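PDB 6IYR: type I modular polyketide synthase from Streptomyces albus subsp. albus, which probably loads malonyl-type extender units from coenzyme A through its module 8 acyltransferase domain during salinomycin assembly. Local coordinates for residues Ser150-Ser155 with Leu202-Arg207; Thr128-Pro133 with Val211-Val216. All coordinates share one frame; numbering follows the deposited sequence.

After an N-terminal run of strands and helices, the chain forms strand 129-132, one half of contact 2, then runs through a largely helical excursion before its partner, strand 215-218, arrives beside it. Contact 1 forms entirely within that excursion, where helix 151-164 packs against helix 188-208, so the shorter loop nests in the longer one. The second helix leads almost directly into segment 211-216: Trp206 O and Val211 N lie 3.0 Å apart, a probable hydrogen bond. The helix also packs on the sheet, Ala203 CB lying 3.9 Å from Phe132 CZ. Helix 188-208 thus stands between helix 151-164 and the parallel sheet, touching both, in a layered alpha/beta core.

Contact 1 (Ser150-Ser155 with Leu202-Arg207); sequences SPVFAS and LAEVWR
Val152 and Val205 lie where two helices of the acyltransferase core pass in a nearly antiparallel sense, the axes of their short segments 8.5 Å apart at closest approach and their N-to-C directions 147° apart. The bumps are methyl groups. Val152 sends CG1 toward helix 188-208, where it rests 3.7 Å from Glu204 CG and close to the backbone N of Val205; the two side chains of Val152 and Glu204 cross at about a right angle. In return, Val205 CG2 fits into the first turn of helix 151-164, a hollow bordered by Ser150 OG, Phe153 N and Phe153 CB. This methyl, anti to its own carbonyl carbon, also sits at the edge of the Phe153 ring. On the other flank Phe153 and Leu202 lie side by side, pointing the same way, and Leu202 CD2 approaches Phe153 CE1 obliquely at 3.6 Å. Leu146 and Leu147 of the preceding short helix also touch the Phe153 side chain, while Phe434 of helix 431-443 packs on Leu202 and Val205.

The hollow owes part of its lining to an N-cap: Ser150 OG accepts from Phe153 N at 3.0 Å, nearly straight at 164°, and is also hydrogen-bonded to Ala35 O. Beyond the apolar seam, Arg207 grips Glu204 side-on, NE to OE1 and NH2 to OE2, the latter 3.2 Å long, approaching from above the carboxylate plane. No hydrogen bond crosses between the two segments. Their union therefore rests on apolar shape, with Ser150 OG satisfied by Phe153 N and Ala35 O, and Glu204 paired with Arg207 of its own helix.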
loop_
_atom_site.group_PDB
_atom_site.type_symbol
_atom_site.label_atom_id
_atom_site.label_comp_id
_atom_site.label_asym_id
_atom_site.label_seq_id
_atom_site.Cartn_x
_atom_site.Cartn_y
_atom_site.Cartn_z
ATOM N N SER A 150 -4.442 -3.604 -17.535
ATOM C CA SER A 150 -4.184 -4.738 -16.669
ATOM C C SER A 150 -5.404 -5.625 -16.584
ATOM O O SER A 150 -6.345 -5.314 -15.849
ATOM C CB SER A 150 -3.806 -4.274 -15.267
ATOM O OG SER A 150 -3.652 -5.395 -14.419
ATOM N N PRO A 151 -5.416 -6.719 -17.359
ATOM C CA PRO A 151 -6.465 -7.707 -17.259
ATOM C C PRO A 151 -6.617 -8.243 -15.836
ATOM O O PRO A 151 -7.723 -8.488 -15.402
ATOM C CB PRO A 151 -5.963 -8.829 -18.166
ATOM C CG PRO A 151 -5.116 -8.131 -19.164
ATOM C CD PRO A 151 -4.413 -7.092 -18.369
ATOM N N VAL A 152 -5.512 -8.413 -15.124
ATOM C CA VAL A 152 -5.564 -8.944 -13.757
ATOM C C VAL A 152 -6.254 -7.970 -12.790
ATOM O O VAL A 152 -7.167 -8.347 -12.052
ATOM C CB VAL A 152 -4.149 -9.233 -13.244
ATOM C CG1 VAL A 152 -4.166 -9.602 -11.768
ATOM C CG2 VAL A 152 -3.531 -10.339 -14.070
ATOM N N PHE A 153 -5.899 -6.691 -12.879
ATOM C CA PHE A 153 -6.639 -5.652 -12.152
ATOM C C PHE A 153 -8.089 -5.648 -12.471
ATOM O O PHE A 153 -8.929 -5.622 -11.571
ATOM C CB PHE A 153 -6.078 -4.262 -12.384
ATOM C CG PHE A 153 -6.586 -3.262 -11.399
ATOM C CD1 PHE A 153 -6.209 -3.343 -10.048
ATOM C CD2 PHE A 153 -7.591 -2.403 -11.746
ATOM C CE1 PHE A 153 -6.715 -2.441 -9.116
ATOM C CE2 PHE A 153 -8.094 -1.476 -10.829
ATOM C CZ PHE A 153 -7.696 -1.531 -9.510
ATOM N N ALA A 154 -8.415 -5.728 -13.751
ATOM C CA ALA A 154 -9.784 -5.509 -14.135
ATOM C C ALA A 154 -10.626 -6.663 -13.640
ATOM O O ALA A 154 -11.815 -6.507 -13.336
ATOM C CB ALA A 154 -9.917 -5.371 -15.637
ATOM N N SER A 155 -10.045 -7.843 -13.590
ATOM C CA SER A 155 -10.890 -8.975 -13.300
ATOM C C SER A 155 -11.000 -9.188 -11.777
ATOM O O SER A 155 -12.054 -9.546 -11.274
ATOM C CB SER A 155 -10.393 -10.210 -14.037
ATOM O OG SER A 155 -9.908 -11.156 -13.128
ATOM N N LEU A 202 -4.959 -4.273 -6.389
ATOM C CA LEU A 202 -3.575 -3.933 -6.647
ATOM C C LEU A 202 -2.650 -5.056 -6.198
ATOM O O LEU A 202 -1.599 -5.302 -6.804
ATOM C CB LEU A 202 -3.198 -2.640 -5.927
ATOM C CG LEU A 202 -3.867 -1.354 -6.450
ATOM C CD1 LEU A 202 -3.359 -0.188 -5.637
ATOM C CD2 LEU A 202 -3.537 -1.104 -7.922
ATOM N N ALA A 203 -2.988 -5.707 -5.086
ATOM C CA ALA A 203 -2.118 -6.745 -4.537
ATOM C C ALA A 203 -1.992 -7.933 -5.508
ATOM O O ALA A 203 -0.965 -8.595 -5.578
ATOM C CB ALA A 203 -2.633 -7.215 -3.187
ATOM N N GLU A 204 -3.104 -8.248 -6.152
ATOM C CA GLU A 204 -3.189 -9.324 -7.101
ATOM C C GLU A 204 -2.381 -9.035 -8.373
ATOM O O GLU A 204 -1.740 -9.923 -8.884
ATOM C CB GLU A 204 -4.638 -9.511 -7.466
ATOM C CG GLU A 204 -4.880 -10.713 -8.341
ATOM C CD GLU A 204 -4.766 -12.010 -7.576
ATOM O OE1 GLU A 204 -4.518 -12.007 -6.333
ATOM O OE2 GLU A 204 -4.934 -13.044 -8.240
ATOM N N VAL A 205 -2.274 -7.771 -8.767
ATOM C CA VAL A 205 -1.322 -7.387 -9.849
ATOM C C VAL A 205 0.100 -7.630 -9.457
ATOM O O VAL A 205 0.831 -8.236 -10.199
ATOM C CB VAL A 205 -1.499 -5.926 -10.263
ATOM C CG1 VAL A 205 -0.551 -5.525 -11.398
ATOM C CG2 VAL A 205 -2.924 -5.739 -10.688
ATOM N N TRP A 206 0.471 -7.297 -8.226
ATOM C CA TRP A 206 1.804 -7.580 -7.765
ATOM C C TRP A 206 2.060 -9.082 -7.815
ATOM O O TRP A 206 3.077 -9.534 -8.338
ATOM C CB TRP A 206 2.033 -7.050 -6.364
ATOM C CG TRP A 206 2.422 -5.577 -6.277
ATOM C CD1 TRP A 206 1.592 -4.530 -5.994
ATOM C CD2 TRP A 206 3.725 -5.014 -6.452
ATOM N NE1 TRP A 206 2.303 -3.364 -5.929
ATOM C CE2 TRP A 206 3.606 -3.620 -6.262
ATOM C CE3 TRP A 206 4.976 -5.544 -6.766
ATOM C CZ2 TRP A 206 4.695 -2.758 -6.350
ATOM C CZ3 TRP A 206 6.075 -4.688 -6.770
ATOM C CH2 TRP A 206 5.928 -3.322 -6.576
ATOM N N ARG A 207 1.069 -9.860 -7.364
ATOM C CA ARG A 207 1.139 -11.320 -7.361
ATOM C C ARG A 207 1.253 -11.913 -8.758
ATOM O O ARG A 207 2.097 -12.737 -9.008
ATOM C CB ARG A 207 -0.112 -11.901 -6.707
ATOM C CG ARG A 207 0.099 -12.565 -5.366
ATOM C CD ARG A 207 -1.055 -13.509 -5.035
ATOM N NE ARG A 207 -1.830 -13.859 -6.229
ATOM C CZ ARG A 207 -1.858 -15.051 -6.825
ATOM N NH1 ARG A 207 -1.159 -16.076 -6.358
ATOM N NH2 ARG A 207 -2.601 -15.217 -7.907
#

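Contact 2 (Thr128-Pro133 with Val211-Val216)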
loop_
_atom_site.group_PDB
_atom_site.type_symbol
_atom_site.label_atom_id
_atom_site.label_comp_id
_atom_site.label_asym_id
_atom_site.label_seq_id
_atom_site.Cartn_x
_atom_site.Cartn_y
_atom_site.Cartn_z
ATOM N N THR A 128 8.945 -10.534 0.513
ATOM C CA THR A 128 8.416 -9.196 0.459
ATOM C C THR A 128 7.110 -9.048 1.254
ATOM O O THR A 128 6.215 -9.895 1.200
ATOM C CB THR A 128 8.450 -8.613 -0.975
ATOM O OG1 THR A 128 7.301 -7.805 -1.261
ATOM C CG2 THR A 128 8.652 -9.669 -1.985
ATOM N N VAL A 129 7.058 -7.987 2.059
ATOM C CA VAL A 129 5.895 -7.706 2.871
ATOM C C VAL A 129 4.919 -6.798 2.141
ATOM O O VAL A 129 5.316 -5.728 1.622
ATOM C CB VAL A 129 6.314 -7.021 4.165
ATOM C CG1 VAL A 129 5.082 -6.676 4.965
ATOM C CG2 VAL A 129 7.250 -7.905 4.948
ATOM N N PHE A 130 3.671 -7.226 2.019
ATOM C CA PHE A 130 2.623 -6.326 1.506
ATOM C C PHE A 130 1.962 -5.505 2.658
ATOM O O PHE A 130 1.457 -6.076 3.639
ATOM C CB PHE A 130 1.529 -7.079 0.742
ATOM C CG PHE A 130 1.944 -7.601 -0.633
ATOM C CD1 PHE A 130 3.271 -7.566 -1.059
ATOM C CD2 PHE A 130 1.024 -8.295 -1.406
ATOM C CE1 PHE A 130 3.628 -8.106 -2.282
ATOM C CE2 PHE A 130 1.384 -8.885 -2.624
ATOM C CZ PHE A 130 2.692 -8.786 -3.052
ATOM N N VAL A 131 1.875 -4.190 2.455
ATOM C CA VAL A 131 1.296 -3.252 3.432
ATOM C C VAL A 131 -0.030 -2.676 2.948
ATOM O O VAL A 131 -0.144 -2.228 1.806
ATOM C CB VAL A 131 2.259 -2.098 3.712
ATOM C CG1 VAL A 131 1.631 -1.113 4.696
ATOM C CG2 VAL A 131 3.555 -2.631 4.278
ATOM N N PHE A 132 -1.070 -2.768 3.775
ATOM C CA PHE A 132 -2.386 -2.321 3.373
ATOM C C PHE A 132 -2.832 -1.197 4.320
ATOM O O PHE A 132 -3.153 -1.451 5.481
ATOM C CB PHE A 132 -3.381 -3.478 3.443
ATOM C CG PHE A 132 -3.099 -4.583 2.458
ATOM C CD1 PHE A 132 -2.165 -5.573 2.756
ATOM C CD2 PHE A 132 -3.685 -4.571 1.202
ATOM C CE1 PHE A 132 -1.899 -6.582 1.849
ATOM C CE2 PHE A 132 -3.483 -5.635 0.313
ATOM C CZ PHE A 132 -2.589 -6.634 0.638
ATOM N N PRO A 133 -2.776 0.055 3.853
ATOM C CA PRO A 133 -3.124 1.148 4.759
ATOM C C PRO A 133 -4.604 1.259 4.963
ATOM O O PRO A 133 -5.390 0.544 4.315
ATOM C CB PRO A 133 -2.621 2.417 4.032
ATOM C CG PRO A 133 -2.016 1.966 2.777
ATOM C CD PRO A 133 -2.450 0.546 2.504
ATOM N N VAL A 211 5.339 -11.393 -7.742
ATOM C CA VAL A 211 5.744 -10.989 -6.409
ATOM C C VAL A 211 4.764 -11.563 -5.396
ATOM O O VAL A 211 3.719 -10.993 -5.145
ATOM C CB VAL A 211 5.799 -9.458 -6.266
ATOM C CG1 VAL A 211 6.299 -9.104 -4.874
ATOM C CG2 VAL A 211 6.730 -8.891 -7.302
ATOM N N ALA A 212 5.100 -12.714 -4.837
ATOM C CA ALA A 212 4.220 -13.379 -3.898
ATOM C C ALA A 212 4.524 -12.856 -2.482
ATOM O O ALA A 212 5.675 -12.629 -2.121
ATOM C CB ALA A 212 4.415 -14.884 -3.989
ATOM N N PRO A 213 3.493 -12.512 -1.724
ATOM C CA PRO A 213 3.899 -11.967 -0.432
ATOM C C PRO A 213 4.451 -13.024 0.502
ATOM O O PRO A 213 3.819 -14.038 0.696
ATOM C CB PRO A 213 2.604 -11.354 0.136
ATOM C CG PRO A 213 1.486 -11.777 -0.780
ATOM C CD PRO A 213 2.035 -12.630 -1.886
ATOM N N ALA A 214 5.474 -12.669 1.265
ATOM C CA ALA A 214 5.909 -13.487 2.391
ATOM C C ALA A 214 5.130 -13.189 3.665
ATOM O O ALA A 214 5.127 -13.990 4.612
ATOM C CB ALA A 214 7.381 -13.277 2.658
ATOM N N ALA A 215 4.523 -12.012 3.707
ATOM C CA ALA A 215 3.627 -11.653 4.799
ATOM C C ALA A 215 2.819 -10.408 4.430
ATOM O O ALA A 215 3.194 -9.666 3.506
ATOM C CB ALA A 215 4.420 -11.416 6.082
ATOM N N VAL A 216 1.667 -10.269 5.084
ATOM C CA VAL A 216 0.817 -9.090 4.978
ATOM C C VAL A 216 0.625 -8.387 6.327
ATOM O O VAL A 216 0.629 -8.981 7.423
ATOM C CB VAL A 216 -0.553 -9.372 4.344
ATOM C CG1 VAL A 216 -0.402 -10.041 2.962
ATOM C CG2 VAL A 216 -1.401 -10.249 5.266
#
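Thr128 O receives the backbone N-H of Ala214 at 2.9 Å, opening a parallel beta pairing in the four-stranded sheet of the acyltransferase's alpha/beta core. Pro213 CA also offers a C-H to this oxygen. One step on, Phe130 N donates to Ala215 O at 2.9 Å, and the pairing continues through a hydrogen bond between Phe130 and Ile217. Strand 129-132 is flanked by 393-396 on its other edge; strand 215-218 leads to the Gly218-Ser220-Gly222 turn, which resembles a nucleophile elbow.

Val129 and Ala215 share one face of the sheet, Phe130 and Val216 the other. With CG anti to its carbonyl carbon (chi1 -73°), Phe130 lays its ring against the loop that precedes the second strand. Pro213 lies over one face in a CH-pi contact, CB standing 3.7 Å from the ring centroid and only 9° off the normal. Val211 CG1 meets the ring edge and also touches Thr128 CG2 at 3.8 Å. Thr128 OG1 is buried here without a polar partner in the model. Farther along, Val216 CG1 reaches the edge of the Phe132 ring, 3.9 Å from CE1.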